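Local structure of immunity 23 family protein (Burkholderia dolosa AU0158, 5FFP) at residues G46-M51 against V100-L105. The protein probably serves as the immunity protein of a contact-dependent growth inhibition system, neutralising the cognate toxin and so protecting the cell that makes it. Sequence-based numbering, arbitrary orientation.
Sequences GVDLSM and VSAESL
Two hydrogen bonds donated by Ser104 to one carboxylate, that of Asp48, join helix 45-52 to the first turn of helix 103-108. The CA of Asp48 lies 5.7 Å from the CA of Ala102, the nearest approach of the two backbones, and chi1 of -90° swings the carboxylate across to the other segment. Both oxygens then engage Ser104 through their syn lone pairs: Asp48 OD1 accepts the backbone N of Ser104 at 3.1 Å with an N-H...O angle of 153°, while Asp48 OD2 takes the OG proton of Ser104 at 2.5 Å. Because one residue supplies both donors, rotation of the carboxylate is restrained; Ser43 adds a further hydrogen bond to OD2. Ala102 occupies the N-cap position, so the Asp48 charge sits where the positive end of the helix dipole would probably favour it, and Glu103 OE2, 5.3 Å from Asp48 OD1, would be expected to work against it.

Followed outward, Met51, a selenomethionine, starts with CB near Glu103 OE1. Anti to the backbone N, Met51 CG lies 3.5 Å from Glu103 OE1 and also meets the Glu103 CG, the two chains crossing obliquely. A bend at chi2 (-84°) turns Met51 SE towards the backbone, 3.7 Å from Ala102 CA. The Glu103 chain, extended beyond CG, runs across the flank of helix 45-52, with OE2 at the periphery near Val47 CG1.

Beneath, Leu29 of strand 26-33 touches both Asp48 and Ala102, seating the contact against the four-stranded antiparallel sheet. The arrangement is a carboxylate from a neighbouring helix receiving the backbone N-H and the hydroxyl of Ser104 at the N-terminus of helix 103-108, with both helices resting on the sheet that contains strand 26-33.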
loop_
_atom_site.group_PDB
_atom_site.type_symbol
_atom_site.label_atom_id
_atom_site.label_comp_id
_atom_site.label_asym_id
_atom_site.label_seq_id
_atom_site.Cartn_x
_atom_site.Cartn_y
_atom_site.Cartn_z
ATOM N N GLY A 46 2.087 -24.636 6.385
ATOM C CA GLY A 46 1.179 -24.631 5.211
ATOM C C GLY A 46 0.872 -23.237 4.656
ATOM O O GLY A 46 0.860 -23.005 3.438
ATOM N N VAL A 47 0.649 -22.303 5.572
ATOM C CA VAL A 47 0.316 -20.937 5.224
ATOM C C VAL A 47 1.553 -20.208 4.737
ATOM O O VAL A 47 1.501 -19.526 3.763
ATOM C CB VAL A 47 -0.294 -20.167 6.449
ATOM C CG1 VAL A 47 -0.592 -18.729 6.072
ATOM C CG2 VAL A 47 -1.556 -20.845 6.940
ATOM N N ASP A 48 2.652 -20.296 5.473
ATOM C CA ASP A 48 3.915 -19.756 4.966
ATOM C C ASP A 48 4.284 -20.313 3.562
ATOM O O ASP A 48 4.703 -19.548 2.670
ATOM C CB ASP A 48 5.043 -20.056 5.934
ATOM C CG ASP A 48 5.242 -18.973 6.978
ATOM O OD1 ASP A 48 4.753 -17.824 6.807
ATOM O OD2 ASP A 48 5.992 -19.250 7.955
ATOM N N LEU A 49 4.160 -21.623 3.357
ATOM C CA LEU A 49 4.626 -22.208 2.087
ATOM C C LEU A 49 3.725 -21.787 0.941
ATOM O O LEU A 49 4.220 -21.384 -0.101
ATOM C CB LEU A 49 4.769 -23.742 2.159
ATOM C CG LEU A 49 6.143 -24.338 2.592
ATOM C CD1 LEU A 49 6.912 -23.548 3.633
ATOM C CD2 LEU A 49 5.962 -25.772 3.086
ATOM N N SER A 50 2.411 -21.827 1.137
ATOM C CA SER A 50 1.527 -21.398 0.075
ATOM C C SER A 50 1.713 -19.909 -0.291
ATOM O O SER A 50 1.553 -19.529 -1.468
ATOM C CB SER A 50 0.090 -21.683 0.413
ATOM O OG SER A 50 -0.325 -20.774 1.387
HETATM N N MSE A 51 2.077 -19.085 0.683
HETATM C CA MSE A 51 2.350 -17.681 0.415
HETATM C C MSE A 51 3.709 -17.425 -0.256
HETATM O O MSE A 51 3.862 -16.467 -1.021
HETATM C CB MSE A 51 2.166 -16.999 1.760
HETATM C CG MSE A 51 2.911 -15.670 1.890
HETATM SE SE MSE A 51 4.827 -15.890 2.436
HETATM C CE MSE A 51 5.373 -14.089 1.822
ATOM N N VAL A 100 10.326 -10.732 -0.112
ATOM C CA VAL A 100 10.272 -12.192 -0.158
ATOM C C VAL A 100 10.252 -12.885 1.196
ATOM O O VAL A 100 10.338 -14.136 1.252
ATOM C CB VAL A 100 11.415 -12.762 -1.018
ATOM C CG1 VAL A 100 11.388 -12.135 -2.409
ATOM C CG2 VAL A 100 12.764 -12.542 -0.362
ATOM N N SER A 101 10.144 -12.119 2.282
ATOM C CA SER A 101 9.967 -12.743 3.595
ATOM C C SER A 101 8.726 -13.629 3.618
ATOM O O SER A 101 7.671 -13.217 3.167
ATOM C CB SER A 101 9.774 -11.712 4.714
ATOM O OG SER A 101 10.666 -10.632 4.624
ATOM N N ALA A 102 8.867 -14.834 4.149
ATOM C CA ALA A 102 7.744 -15.589 4.637
ATOM C C ALA A 102 6.975 -14.699 5.597
ATOM O O ALA A 102 7.549 -13.756 6.143
ATOM C CB ALA A 102 8.236 -16.830 5.339
ATOM N N GLU A 103 5.681 -14.994 5.788
ATOM C CA GLU A 103 4.789 -14.204 6.660
ATOM C C GLU A 103 5.214 -14.264 8.120
ATOM O O GLU A 103 5.127 -13.270 8.831
ATOM C CB GLU A 103 3.309 -14.676 6.592
ATOM C CG GLU A 103 2.522 -14.237 5.361
ATOM C CD GLU A 103 1.026 -14.637 5.384
ATOM O OE1 GLU A 103 0.441 -14.874 4.291
ATOM O OE2 GLU A 103 0.425 -14.713 6.490
ATOM N N SER A 104 5.654 -15.428 8.583
ATOM C CA SER A 104 6.093 -15.525 9.969
ATOM C C SER A 104 7.250 -14.553 10.178
ATOM O O SER A 104 7.317 -13.905 11.214
ATOM C CB SER A 104 6.448 -16.969 10.356
ATOM O OG SER A 104 7.263 -17.593 9.380
ATOM N N LEU A 105 8.134 -14.433 9.180
ATOM C CA LEU A 105 9.304 -13.559 9.304
ATOM C C LEU A 105 8.929 -12.078 9.239
ATOM O O LEU A 105 9.305 -11.321 10.115
ATOM C CB LEU A 105 10.375 -13.890 8.263
ATOM C CG LEU A 105 10.996 -15.285 8.368
ATOM C CD1 LEU A 105 11.836 -15.554 7.118
ATOM C CD2 LEU A 105 11.842 -15.422 9.625
#